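Local coordinates for uncharacterized protein (Escherichia coli O157:H7, PDB 4ZV9), which is of unknown function but belongs to the dienelactone hydrolase family of the alpha/beta-hydrolase superfamily, and so probably hydrolyses ester-like bonds, at residues Y16-S21 with H25-G30; A157-V162 with W184-A189; R63-A68 with L225-T230. All blocks are in the same frame, centred on the assembly; numbering follows the deposited sequence.

Contact 1 (Y16-S21 with H25-G30)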
ATOM      1  N   TYR A  16      -6.793   4.788  15.830  1.00 21.76           N
ATOM      2  CA  TYR A  16      -6.268   3.419  15.800  1.00 21.35           C
ATOM      3  C   TYR A  16      -7.425   2.500  16.077  1.00 22.07           C
ATOM      4  O   TYR A  16      -8.312   2.819  16.879  1.00 21.41           O
ATOM      5  CB  TYR A  16      -5.148   3.214  16.824  1.00 21.45           C
ATOM      6  CG  TYR A  16      -3.918   4.008  16.488  1.00 20.90           C
ATOM      7  CD1 TYR A  16      -3.032   3.571  15.503  1.00 20.62           C
ATOM      8  CD2 TYR A  16      -3.638   5.201  17.141  1.00 21.58           C
ATOM      9  CE1 TYR A  16      -1.905   4.305  15.183  1.00 21.03           C
ATOM     10  CE2 TYR A  16      -2.518   5.939  16.830  1.00 21.97           C
ATOM     11  CZ  TYR A  16      -1.671   5.505  15.817  1.00 23.00           C
ATOM     12  OH  TYR A  16      -0.580   6.257  15.513  1.00 23.07           O
ATOM     13  N   ILE A  17      -7.448   1.370  15.387  1.00 23.20           N
ATOM     14  CA  ILE A  17      -8.485   0.381  15.562  1.00 24.75           C
ATOM     15  C   ILE A  17      -7.828  -0.976  15.631  1.00 25.73           C
ATOM     16  O   ILE A  17      -6.613  -1.096  15.444  1.00 24.07           O
ATOM     17  CB  ILE A  17      -9.476   0.351  14.373  1.00 26.59           C
ATOM     18  CG1 ILE A  17      -8.778  -0.083  13.073  1.00 25.33           C
ATOM     19  CG2 ILE A  17     -10.156   1.700  14.200  1.00 27.81           C
ATOM     20  CD1 ILE A  17      -9.753  -0.505  11.988  1.00 24.04           C
ATOM     21  N   THR A  18      -8.628  -1.991  15.896  1.00 27.13           N
ATOM     22  CA  THR A  18      -8.147  -3.364  15.779  1.00 30.21           C
ATOM     23  C   THR A  18      -9.109  -4.071  14.833  1.00 29.48           C
ATOM     24  O   THR A  18     -10.278  -3.714  14.772  1.00 27.63           O
ATOM     25  CB  THR A  18      -8.077  -4.113  17.120  1.00 34.56           C
ATOM     26  OG1 THR A  18      -9.390  -4.347  17.612  1.00 38.26           O
ATOM     27  CG2 THR A  18      -7.288  -3.319  18.161  1.00 35.90           C
ATOM     28  N   TYR A  19      -8.620  -5.067  14.092  1.00 28.12           N
ATOM     29  CA  TYR A  19      -9.485  -5.844  13.205  1.00 28.16           C
ATOM     30  C   TYR A  19      -9.022  -7.301  13.243  1.00 29.17           C
ATOM     31  O   TYR A  19      -7.873  -7.570  13.598  1.00 28.74           O
ATOM     32  CB  TYR A  19      -9.441  -5.267  11.782  1.00 28.18           C
ATOM     33  CG  TYR A  19      -8.103  -5.418  11.103  1.00 28.09           C
ATOM     34  CD1 TYR A  19      -7.111  -4.449  11.237  1.00 26.62           C
ATOM     35  CD2 TYR A  19      -7.814  -6.547  10.344  1.00 28.10           C
ATOM     36  CE1 TYR A  19      -5.879  -4.598  10.613  1.00 26.09           C
ATOM     37  CE2 TYR A  19      -6.584  -6.697   9.725  1.00 27.27           C
ATOM     38  CZ  TYR A  19      -5.625  -5.721   9.861  1.00 26.04           C
ATOM     39  OH  TYR A  19      -4.402  -5.890   9.271  1.00 27.81           O
ATOM     40  N   PRO A  20      -9.901  -8.242  12.889  1.00 30.73           N
ATOM     41  CA  PRO A  20      -9.502  -9.639  12.965  1.00 31.57           C
ATOM     42  C   PRO A  20      -8.679 -10.147  11.786  1.00 31.76           C
ATOM     43  O   PRO A  20      -8.957  -9.818  10.624  1.00 31.56           O
ATOM     44  CB  PRO A  20     -10.843 -10.378  13.057  1.00 33.72           C
ATOM     45  CG  PRO A  20     -11.795  -9.503  12.323  1.00 34.03           C
ATOM     46  CD  PRO A  20     -11.319  -8.087  12.515  1.00 32.13           C
ATOM     47  N   SER A  21      -7.682 -10.967  12.101  1.00 31.53           N
ATOM     48  CA  SER A  21      -6.844 -11.628  11.102  1.00 31.09           C
ATOM     49  C   SER A  21      -6.681 -13.066  11.581  1.00 33.02           C
ATOM     50  O   SER A  21      -5.643 -13.421  12.152  1.00 31.84           O
ATOM     51  CB  SER A  21      -5.496 -10.923  10.979  1.00 29.51           C
ATOM     52  OG  SER A  21      -4.674 -11.553  10.009  1.00 28.30           O
ATOM     53  N   HIS A  25      -2.141 -12.676  12.736  1.00 37.15           N
ATOM     54  CA  HIS A  25      -1.828 -12.494  14.155  1.00 39.01           C
ATOM     55  C   HIS A  25      -3.037 -12.239  15.056  1.00 39.01           C
ATOM     56  O   HIS A  25      -2.890 -11.684  16.135  1.00 41.88           O
ATOM     57  CB  HIS A  25      -0.773 -11.398  14.299  1.00 37.78           C
ATOM     58  CG  HIS A  25       0.541 -11.767  13.684  1.00 38.97           C
ATOM     59  ND1 HIS A  25       0.935 -11.317  12.439  1.00 38.47           N
ATOM     60  CD2 HIS A  25       1.530 -12.585  14.119  1.00 39.96           C
ATOM     61  CE1 HIS A  25       2.121 -11.825  12.145  1.00 39.66           C
ATOM     62  NE2 HIS A  25       2.510 -12.587  13.155  1.00 40.38           N
ATOM     63  N   GLY A  26      -4.224 -12.666  14.627  1.00 37.53           N
ATOM     64  CA  GLY A  26      -5.429 -12.504  15.440  1.00 39.50           C
ATOM     65  C   GLY A  26      -6.016 -11.100  15.392  1.00 40.26           C
ATOM     66  O   GLY A  26      -6.485 -10.674  14.345  1.00 45.50           O
ATOM     67  N   GLU A  27      -6.014 -10.381  16.514  1.00 41.95           N
ATOM     68  CA  GLU A  27      -6.556  -9.027  16.534  1.00 41.69           C
ATOM     69  C   GLU A  27      -5.428  -8.071  16.214  1.00 39.84           C
ATOM     70  O   GLU A  27      -4.580  -7.841  17.060  1.00 48.89           O
ATOM     71  CB  GLU A  27      -7.147  -8.655  17.900  1.00 44.03           C
ATOM     72  CG  GLU A  27      -8.438  -9.363  18.295  1.00 50.64           C
ATOM     73  CD  GLU A  27      -9.529  -9.236  17.242  1.00 53.32           C
ATOM     74  OE1 GLU A  27      -9.846  -8.106  16.821  1.00 53.40           O
ATOM     75  OE2 GLU A  27     -10.073 -10.273  16.833  1.00 63.68           O
ATOM     76  N   VAL A  28      -5.470  -7.472  15.025  1.00 31.80           N
ATOM     77  CA  VAL A  28      -4.402  -6.623  14.537  1.00 28.77           C
ATOM     78  C   VAL A  28      -4.746  -5.127  14.628  1.00 28.37           C
ATOM     79  O   VAL A  28      -5.831  -4.700  14.245  1.00 28.33           O
ATOM     80  CB  VAL A  28      -4.085  -6.951  13.074  1.00 28.40           C
ATOM     81  CG1 VAL A  28      -2.947  -6.089  12.544  1.00 26.40           C
ATOM     82  CG2 VAL A  28      -3.732  -8.430  12.930  1.00 29.04           C
ATOM     83  N   ARG A  29      -3.788  -4.347  15.110  1.00 26.09           N
ATOM     84  CA  ARG A  29      -3.939  -2.902  15.232  1.00 25.91           C
ATOM     85  C   ARG A  29      -3.667  -2.240  13.888  1.00 23.77           C
ATOM     86  O   ARG A  29      -2.756  -2.650  13.162  1.00 25.54           O
ATOM     87  CB  ARG A  29      -2.934  -2.410  16.261  1.00 27.10           C
ATOM     88  CG  ARG A  29      -2.719  -0.907  16.362  1.00 29.19           C
ATOM     89  CD  ARG A  29      -1.731  -0.628  17.488  1.00 32.41           C
ATOM     90  NE  ARG A  29      -1.200   0.736  17.507  1.00 33.66           N
ATOM     91  CZ  ARG A  29      -1.690   1.736  18.244  1.00 32.51           C
ATOM     92  NH1 ARG A  29      -2.759   1.571  19.005  1.00 33.71           N
ATOM     93  NH2 ARG A  29      -1.107   2.925  18.201  1.00 32.10           N
ATOM     94  N   GLY A  30      -4.445  -1.215  13.568  1.00 21.76           N
ATOM     95  CA  GLY A  30      -4.267  -0.451  12.349  1.00 21.79           C
ATOM     96  C   GLY A  30      -4.640   1.015  12.537  1.00 22.30           C
ATOM     97  O   GLY A  30      -5.415   1.353  13.433  1.00 23.00           O
TER
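Arg-29 leaves its strand with CG anti to the backbone N (chi1 168°) and stays extended as far as NE, which carries its guanidinium onto the ring of Tyr-16. The two flat groups stack with planes 14° apart, and Arg-29 CZ lies 3.8 Å from the centroid of the Tyr-16 ring, a cation-pi contact over the face. NH2 of Arg-29 does most of the touching, sitting above the middle of the ring and 3.4 Å from Tyr-16 CD1. The phenol suits this exposed end of the pair: its face receives a charge while its hydroxyl is hydrogen-bonded to the Glu-59 carboxylate.

These residues belong to a beta hairpin, strand 12-21 and strand 28-35, that forms one edge of the mixed sheet of the alpha/beta-hydrolase fold. Paired backbone bonds hold it together: Ile-17 N to Gly-30 O (2.8 Å) and Gly-30 N to Ile-17 O, then Val-28 N to Tyr-19 O (2.8 Å) and Tyr-19 N to Val-28 O. Near the turn Ser-21 N reaches Gly-26 O at 2.6 Å; Gly-26 has a positive phi, which glycine adopts easily.

On the sheet face shared by Ile-17, Tyr-19 and Val-28, Tyr-19 has chi1 67°, CG lying between N and the carbonyl carbon, which turns its ring across to its partner on the other strand, Val-28, whose CB sits 4.0 Å from the Tyr-19 ring centroid over one face, in a CH-pi contact. The branched valine fills two positions at once: CG1 runs beside Tyr-19 OH, while CG2 packs against Ser-21 CB at 3.6 Å. Gly-30 suits its place because a side chain there would point toward the Tyr-19 ring. Both Tyr-19 OH and Ser-21 OG find hydrogen-bond partners on Asp-106, through its backbone carbonyl and its carboxylate respectively, tying the hairpin to helix 100-116.

Contact 2 (A157-V162 with W184-A189)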
ATOM      1  N   ALA A 157       4.843  -9.956  -8.873  1.00 42.27           N
ATOM      2  CA  ALA A 157       4.007 -11.123  -8.621  1.00 39.88           C
ATOM      3  C   ALA A 157       4.721 -12.321  -9.246  1.00 45.91           C
ATOM      4  O   ALA A 157       5.456 -12.148 -10.214  1.00 43.68           O
ATOM      5  CB  ALA A 157       2.643 -10.950  -9.276  1.00 41.62           C
ATOM      6  N   PRO A 158       4.523 -13.530  -8.698  1.00 46.62           N
ATOM      7  CA  PRO A 158       5.107 -14.714  -9.321  1.00 47.32           C
ATOM      8  C   PRO A 158       4.555 -14.900 -10.750  1.00 49.80           C
ATOM      9  O   PRO A 158       3.338 -14.828 -10.952  1.00 48.07           O
ATOM     10  CB  PRO A 158       4.648 -15.854  -8.401  1.00 48.34           C
ATOM     11  CG  PRO A 158       4.348 -15.215  -7.099  1.00 48.43           C
ATOM     12  CD  PRO A 158       3.828 -13.845  -7.434  1.00 48.18           C
ATOM     13  N   THR A 159       5.430 -15.156 -11.720  1.00 50.81           N
ATOM     14  CA  THR A 159       5.015 -15.246 -13.115  1.00 50.45           C
ATOM     15  C   THR A 159       3.876 -16.243 -13.361  1.00 52.58           C
ATOM     16  O   THR A 159       2.949 -15.942 -14.115  1.00 50.26           O
ATOM     17  CB  THR A 159       6.194 -15.612 -14.045  1.00 52.50           C
ATOM     18  OG1 THR A 159       7.230 -14.648 -13.903  1.00 50.67           O
ATOM     19  CG2 THR A 159       5.749 -15.662 -15.503  1.00 52.79           C
ATOM     20  N   ALA A 160       3.934 -17.414 -12.731  1.00 54.17           N
ATOM     21  CA  ALA A 160       2.889 -18.432 -12.921  1.00 56.04           C
ATOM     22  C   ALA A 160       1.505 -18.035 -12.382  1.00 53.18           C
ATOM     23  O   ALA A 160       0.509 -18.666 -12.722  1.00 52.89           O
ATOM     24  CB  ALA A 160       3.328 -19.751 -12.309  1.00 59.03           C
ATOM     25  N   ASP A 161       1.437 -16.991 -11.559  1.00 50.96           N
ATOM     26  CA  ASP A 161       0.164 -16.536 -10.979  1.00 50.96           C
ATOM     27  C   ASP A 161      -0.452 -15.327 -11.664  1.00 46.07           C
ATOM     28  O   ASP A 161      -1.554 -14.890 -11.293  1.00 42.23           O
ATOM     29  CB  ASP A 161       0.386 -16.146  -9.522  1.00 56.62           C
ATOM     30  CG  ASP A 161       0.793 -17.305  -8.659  1.00 63.34           C
ATOM     31  OD1 ASP A 161       0.187 -18.385  -8.769  1.00 66.61           O
ATOM     32  OD2 ASP A 161       1.702 -17.110  -7.830  1.00 79.82           O
ATOM     33  N   VAL A 162       0.243 -14.774 -12.653  1.00 43.86           N
ATOM     34  CA  VAL A 162      -0.201 -13.535 -13.296  1.00 42.68           C
ATOM     35  C   VAL A 162      -1.591 -13.654 -13.935  1.00 42.15           C
ATOM     36  O   VAL A 162      -2.377 -12.703 -13.868  1.00 43.20           O
ATOM     37  CB  VAL A 162       0.863 -13.014 -14.279  1.00 43.52           C
ATOM     38  CG1 VAL A 162       0.354 -11.846 -15.104  1.00 44.97           C
ATOM     39  CG2 VAL A 162       2.100 -12.590 -13.505  1.00 42.13           C
ATOM     40  N   TRP A 184      11.159  -7.112 -13.443  1.00 57.18           N
ATOM     41  CA  TRP A 184      10.079  -6.443 -14.170  1.00 54.59           C
ATOM     42  C   TRP A 184       9.807  -7.004 -15.574  1.00 53.46           C
ATOM     43  O   TRP A 184       8.657  -7.276 -15.906  1.00 48.95           O
ATOM     44  CB  TRP A 184      10.264  -4.919 -14.170  1.00 54.53           C
ATOM     45  CG  TRP A 184       9.316  -4.166 -15.063  1.00 55.74           C
ATOM     46  CD1 TRP A 184       9.661  -3.279 -16.038  1.00 60.05           C
ATOM     47  CD2 TRP A 184       7.877  -4.266 -15.105  1.00 54.20           C
ATOM     48  NE1 TRP A 184       8.535  -2.803 -16.669  1.00 59.11           N
ATOM     49  CE2 TRP A 184       7.428  -3.391 -16.120  1.00 55.07           C
ATOM     50  CE3 TRP A 184       6.928  -5.004 -14.385  1.00 52.54           C
ATOM     51  CZ2 TRP A 184       6.071  -3.232 -16.437  1.00 53.30           C
ATOM     52  CZ3 TRP A 184       5.571  -4.839 -14.695  1.00 48.98           C
ATOM     53  CH2 TRP A 184       5.162  -3.960 -15.710  1.00 52.65           C
ATOM     54  N   PRO A 185      10.852  -7.199 -16.404  1.00 54.03           N
ATOM     55  CA  PRO A 185      10.551  -7.693 -17.741  1.00 54.31           C
ATOM     56  C   PRO A 185       9.728  -8.988 -17.782  1.00 53.45           C
ATOM     57  O   PRO A 185       8.840  -9.114 -18.624  1.00 59.65           O
ATOM     58  CB  PRO A 185      11.950  -7.884 -18.366  1.00 57.15           C
ATOM     59  CG  PRO A 185      12.795  -6.859 -17.686  1.00 56.60           C
ATOM     60  CD  PRO A 185      12.258  -6.769 -16.275  1.00 57.13           C
ATOM     61  N   ALA A 186      10.028  -9.947 -16.911  1.00 50.90           N
ATOM     62  CA  ALA A 186       9.263 -11.192 -16.889  1.00 51.42           C
ATOM     63  C   ALA A 186       7.813 -10.926 -16.461  1.00 48.88           C
ATOM     64  O   ALA A 186       6.880 -11.513 -16.990  1.00 49.51           O
ATOM     65  CB  ALA A 186       9.912 -12.212 -15.961  1.00 52.11           C
ATOM     66  N   TYR A 187       7.634 -10.016 -15.510  1.00 48.27           N
ATOM     67  CA  TYR A 187       6.300  -9.666 -15.027  1.00 45.13           C
ATOM     68  C   TYR A 187       5.517  -8.966 -16.131  1.00 45.24           C
ATOM     69  O   TYR A 187       4.370  -9.326 -16.420  1.00 42.28           O
ATOM     70  CB  TYR A 187       6.429  -8.794 -13.771  1.00 43.49           C
ATOM     71  CG  TYR A 187       5.153  -8.506 -12.994  1.00 42.47           C
ATOM     72  CD1 TYR A 187       4.025  -9.325 -13.087  1.00 44.06           C
ATOM     73  CD2 TYR A 187       5.134  -7.496 -12.046  1.00 43.17           C
ATOM     74  CE1 TYR A 187       2.878  -9.060 -12.339  1.00 42.88           C
ATOM     75  CE2 TYR A 187       4.005  -7.241 -11.287  1.00 43.66           C
ATOM     76  CZ  TYR A 187       2.881  -8.023 -11.434  1.00 40.14           C
ATOM     77  OH  TYR A 187       1.772  -7.769 -10.657  1.00 36.91           O
ATOM     78  N   GLU A 188       6.157  -8.005 -16.794  1.00 48.89           N
ATOM     79  CA  GLU A 188       5.499  -7.290 -17.876  1.00 51.72           C
ATOM     80  C   GLU A 188       5.099  -8.229 -19.003  1.00 52.04           C
ATOM     81  O   GLU A 188       3.995  -8.114 -19.543  1.00 51.08           O
ATOM     82  CB  GLU A 188       6.353  -6.149 -18.430  1.00 55.11           C
ATOM     83  CG  GLU A 188       5.548  -5.295 -19.393  1.00 58.32           C
ATOM     84  CD  GLU A 188       6.202  -3.989 -19.783  1.00 65.21           C
ATOM     85  OE1 GLU A 188       7.449  -3.906 -19.770  1.00 73.16           O
ATOM     86  OE2 GLU A 188       5.451  -3.067 -20.187  1.00 71.57           O
ATOM     87  N   ALA A 189       5.991  -9.141 -19.373  1.00 55.74           N
ATOM     88  CA  ALA A 189       5.707 -10.074 -20.463  1.00 57.71           C
ATOM     89  C   ALA A 189       4.490 -10.936 -20.129  1.00 57.48           C
ATOM     90  O   ALA A 189       3.653 -11.193 -21.001  1.00 57.35           O
ATOM     91  CB  ALA A 189       6.923 -10.944 -20.769  1.00 59.66           C
TER
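The backbones of Thr-159 and Tyr-187 come within 6.0 Å, CA to CA, where the irregular segment 157-162 draws up to helix 184-193 without any hydrogen bond between them. Tyr-187 carries the contact. With CG anti to its own N (chi1 -171°), it extends its ring from the helix alongside Ala-157 and Val-162. The methyl of Ala-157 lies against the hydroxyl end of the ring, CB about equally near CE1, CZ and OH of Tyr-187 (3.6 Å), and the backbone N of Ala-157 is placed over one face, offset toward the rim. Val-162 comes instead at the ring edge, CG2 lying 3.8 Å from Tyr-187 CE1. Alanine suits the first position because a single methyl lets the loop backbone approach the ring; valine suits the second because one branch can reach the edge. Farther out, Ala-186 CB lies a loose 4.2 Å from Thr-159 OG1. Within the alpha/beta-hydrolase fold this joins the loop after strand 148-151 to the helix before strand 198-203. The phenol hydroxyl is satisfied by Asn-137 of helix 132-142. The contact itself probably depends on shape and burial of apolar surface, at the price of a buried Ala-157 N that has no partner in the model.

Contact 3 (R63-A68 with L225-T230); sequences RRVAKA and LAWQRT
Trp-227 reaches from helix 220-237, the last helix of this alpha/beta-hydrolase fold, to Arg-64 and Val-65 on helix 56-67, the helix of the beta-alpha-beta crossover between parallel strands 42-48 and 71-75. The helix backbones stay well apart, Arg-64 CA and Trp-227 CA being 9.7 Å from each other, and the large indole spans the gap. Its first torsion, chi1 -167°, sets CG anti to the backbone N and sends the indole out toward the other helix.

The close part of the contact is apolar. Val-65 CG2 meets the ring at its edge, 3.8 Å from Trp-227 CH2, and the two side chains cross at about a right angle. Arg-64 adds only its aliphatic root, with CB 3.9 Å from Trp-227 CZ2. The rest of that chain runs extended to a polar end held by salt bridges to Asp-60 and Asp-213. Arginine thus serves twice, with an apolar CB against the indole and a charge for the carboxylates.

On the side of the five-membered ring the two segments make no direct contact and are joined through a water. Tryptophan suits this divided position, since its benzo ring packs while its pyrrole N-H needs an acceptor. The water lies in the indole plane, accepts from Trp-227 NE1 at 3.1 Å, and is hydrogen-bonded at 2.8 Å to Arg-64 O.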
ATOM      1  N   ARG A  63      -3.058   9.474   5.819  1.00 18.48           N
ATOM      2  CA  ARG A  63      -3.763  10.743   5.873  1.00 20.64           C
ATOM      3  C   ARG A  63      -3.873  11.400   4.487  1.00 22.43           C
ATOM      4  O   ARG A  63      -4.913  11.977   4.164  1.00 20.70           O
ATOM      5  CB  ARG A  63      -3.126  11.695   6.876  1.00 22.92           C
ATOM      6  CG  ARG A  63      -3.230  11.222   8.320  1.00 21.70           C
ATOM      7  CD  ARG A  63      -2.818  12.313   9.307  1.00 22.45           C
ATOM      8  NE  ARG A  63      -1.413  12.688   9.206  1.00 23.04           N
ATOM      9  CZ  ARG A  63      -0.415  12.109   9.862  1.00 22.24           C
ATOM     10  NH1 ARG A  63      -0.620  11.064  10.664  1.00 23.31           N
ATOM     11  NH2 ARG A  63       0.818  12.562   9.697  1.00 23.67           N
ATOM     12  N   ARG A  64      -2.843  11.269   3.653  1.00 21.98           N
ATOM     13  CA  ARG A  64      -2.906  11.804   2.272  1.00 23.71           C
ATOM     14  C   ARG A  64      -4.007  11.109   1.465  1.00 23.20           C
ATOM     15  O   ARG A  64      -4.694  11.745   0.679  1.00 26.57           O
ATOM     16  CB  ARG A  64      -1.585  11.642   1.541  1.00 23.39           C
ATOM     17  CG  ARG A  64      -0.412  12.329   2.231  1.00 25.42           C
ATOM     18  CD  ARG A  64       0.889  12.076   1.487  1.00 26.50           C
ATOM     19  NE  ARG A  64       2.027  12.235   2.373  1.00 27.19           N
ATOM     20  CZ  ARG A  64       3.291  12.090   2.015  1.00 29.94           C
ATOM     21  NH1 ARG A  64       3.609  11.837   0.746  1.00 29.64           N
ATOM     22  NH2 ARG A  64       4.249  12.233   2.934  1.00 29.99           N
ATOM     23  N   VAL A  65      -4.162   9.807   1.670  1.00 21.66           N
ATOM     24  CA  VAL A  65      -5.218   9.060   1.023  1.00 23.40           C
ATOM     25  C   VAL A  65      -6.597   9.561   1.454  1.00 23.17           C
ATOM     26  O   VAL A  65      -7.504   9.713   0.623  1.00 22.77           O
ATOM     27  CB  VAL A  65      -5.085   7.542   1.295  1.00 22.18           C
ATOM     28  CG1 VAL A  65      -6.290   6.786   0.757  1.00 21.46           C
ATOM     29  CG2 VAL A  65      -3.803   7.019   0.653  1.00 22.42           C
ATOM     30  N   ALA A  66      -6.770   9.798   2.746  1.00 23.05           N
ATOM     31  CA  ALA A  66      -8.037  10.314   3.245  1.00 24.86           C
ATOM     32  C   ALA A  66      -8.302  11.731   2.729  1.00 25.78           C
ATOM     33  O   ALA A  66      -9.447  12.085   2.467  1.00 24.63           O
ATOM     34  CB  ALA A  66      -8.082  10.274   4.772  1.00 24.87           C
ATOM     35  N   LYS A  67      -7.262  12.552   2.622  1.00 27.24           N
ATOM     36  CA  LYS A  67      -7.422  13.907   2.051  1.00 31.26           C
ATOM     37  C   LYS A  67      -7.914  13.832   0.615  1.00 29.61           C
ATOM     38  O   LYS A  67      -8.611  14.720   0.164  1.00 31.64           O
ATOM     39  CB  LYS A  67      -6.104  14.684   2.061  1.00 33.79           C
ATOM     40  CG  LYS A  67      -5.709  15.201   3.426  1.00 38.79           C
ATOM     41  CD  LYS A  67      -6.396  16.508   3.765  1.00 41.14           C
ATOM     42  CE  LYS A  67      -5.764  17.671   3.023  1.00 40.33           C
ATOM     43  NZ  LYS A  67      -6.228  18.942   3.632  1.00 41.61           N
ATOM     44  N   ALA A  68      -7.522  12.776  -0.098  1.00 27.66           N
ATOM     45  CA  ALA A  68      -7.949  12.586  -1.480  1.00 30.47           C
ATOM     46  C   ALA A  68      -9.385  12.057  -1.578  1.00 28.58           C
ATOM     47  O   ALA A  68      -9.905  11.920  -2.678  1.00 31.65           O
ATOM     48  CB  ALA A  68      -6.978  11.670  -2.219  1.00 31.03           C
ATOM     49  N   LEU A 225       4.966  13.264  -8.813  1.00 37.67           N
ATOM     50  CA  LEU A 225       4.440  12.735 -10.075  1.00 38.49           C
ATOM     51  C   LEU A 225       3.821  11.358  -9.877  1.00 35.64           C
ATOM     52  O   LEU A 225       2.704  11.092 -10.326  1.00 36.38           O
ATOM     53  CB  LEU A 225       5.546  12.666 -11.125  1.00 41.30           C
ATOM     54  CG  LEU A 225       5.158  12.146 -12.514  1.00 43.36           C
ATOM     55  CD1 LEU A 225       4.049  12.972 -13.155  1.00 44.32           C
ATOM     56  CD2 LEU A 225       6.398  12.154 -13.407  1.00 45.50           C
ATOM     57  N   ALA A 226       4.527  10.480  -9.175  1.00 35.52           N
ATOM     58  CA  ALA A 226       3.989   9.150  -8.865  1.00 32.73           C
ATOM     59  C   ALA A 226       2.683   9.247  -8.063  1.00 33.47           C
ATOM     60  O   ALA A 226       1.730   8.477  -8.295  1.00 30.61           O
ATOM     61  CB  ALA A 226       5.008   8.320  -8.116  1.00 31.69           C
ATOM     62  N   TRP A 227       2.623  10.188  -7.123  1.00 32.64           N
ATOM     63  CA  TRP A 227       1.424  10.308  -6.312  1.00 35.05           C
ATOM     64  C   TRP A 227       0.244  10.815  -7.147  1.00 36.90           C
ATOM     65  O   TRP A 227      -0.871  10.346  -6.976  1.00 34.93           O
ATOM     66  CB  TRP A 227       1.644  11.192  -5.090  1.00 33.28           C
ATOM     67  CG  TRP A 227       0.535  11.065  -4.097  1.00 33.23           C
ATOM     68  CD1 TRP A 227      -0.361  12.020  -3.749  1.00 34.32           C
ATOM     69  CD2 TRP A 227       0.191   9.891  -3.335  1.00 30.52           C
ATOM     70  NE1 TRP A 227      -1.225  11.536  -2.788  1.00 32.64           N
ATOM     71  CE2 TRP A 227      -0.906  10.230  -2.523  1.00 30.31           C
ATOM     72  CE3 TRP A 227       0.717   8.600  -3.255  1.00 29.47           C
ATOM     73  CZ2 TRP A 227      -1.503   9.317  -1.644  1.00 29.48           C
ATOM     74  CZ3 TRP A 227       0.147   7.700  -2.378  1.00 29.92           C
ATOM     75  CH2 TRP A 227      -0.954   8.064  -1.571  1.00 30.32           C
ATOM     76  N   GLN A 228       0.496  11.778  -8.027  1.00 39.71           N
ATOM     77  CA  GLN A 228      -0.566  12.303  -8.887  1.00 41.11           C
ATOM     78  C   GLN A 228      -1.130  11.189  -9.727  1.00 38.49           C
ATOM     79  O   GLN A 228      -2.342  11.066  -9.854  1.00 35.37           O
ATOM     80  CB  GLN A 228      -0.027  13.382  -9.815  1.00 48.52           C
ATOM     81  CG  GLN A 228      -1.054  14.034 -10.744  1.00 55.02           C
ATOM     82  CD  GLN A 228      -0.426  15.022 -11.724  1.00 68.99           C
ATOM     83  OE1 GLN A 228       0.740  14.892 -12.118  1.00 76.45           O
ATOM     84  NE2 GLN A 228      -1.206  16.011 -12.133  1.00 77.12           N
ATOM     85  N   ARG A 229      -0.252  10.369 -10.294  1.00 37.52           N
ATOM     86  CA  ARG A 229      -0.692   9.220 -11.078  1.00 38.57           C
ATOM     87  C   ARG A 229      -1.503   8.230 -10.232  1.00 33.40           C
ATOM     88  O   ARG A 229      -2.499   7.668 -10.696  1.00 33.30           O
ATOM     89  CB  ARG A 229       0.501   8.523 -11.719  1.00 40.82           C
ATOM     90  CG  ARG A 229       1.068   9.289 -12.899  1.00 42.88           C
ATOM     91  CD  ARG A 229       2.446   8.768 -13.252  1.00 46.08           C
ATOM     92  NE  ARG A 229       2.962   9.373 -14.478  1.00 49.30           N
ATOM     93  CZ  ARG A 229       4.232   9.333 -14.861  1.00 50.48           C
ATOM     94  NH1 ARG A 229       5.159   8.749 -14.101  1.00 48.95           N
ATOM     95  NH2 ARG A 229       4.585   9.900 -16.010  1.00 54.81           N
ATOM     96  N   THR A 230      -1.073   8.026  -9.003  1.00 30.14           N
ATOM     97  CA  THR A 230      -1.778   7.145  -8.060  1.00 27.99           C
ATOM     98  C   THR A 230      -3.207   7.642  -7.745  1.00 28.24           C
ATOM     99  O   THR A 230      -4.163   6.878  -7.815  1.00 28.10           O
ATOM    100  CB  THR A 230      -0.961   6.986  -6.785  1.00 26.56           C
ATOM    101  OG1 THR A 230       0.316   6.439  -7.114  1.00 24.96           O
ATOM    102  CG2 THR A 230      -1.669   6.071  -5.780  1.00 26.52           C
TER
HETATM  103  O   HOH W   1      -3.410  13.162  -1.309  1.00 34.16           O

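Overall arrangement
Contact 1 comes first along the chain, closing before contact 3 opens at 63-68; contact 2 is nested inside the long loop that contact 3 closes at 225-230. Their centres form a wide triangle, with contacts 1 and 2 about 31 Å apart, 1 and 3 about 25 Å, and 2 and 3 about 26 Å. None touches another, although nearest atoms of contacts 1 and 3 are about 7 Å apart, and helix 56-67 packs on strand 12-21. Contact 1 lies at one edge of the mixed sheet, and contact 2 follows its other edge strand, 148-151. Contact 3 joins an early helix to the C-terminal one, bringing together parts of the chain separated by 156 residues in sequence.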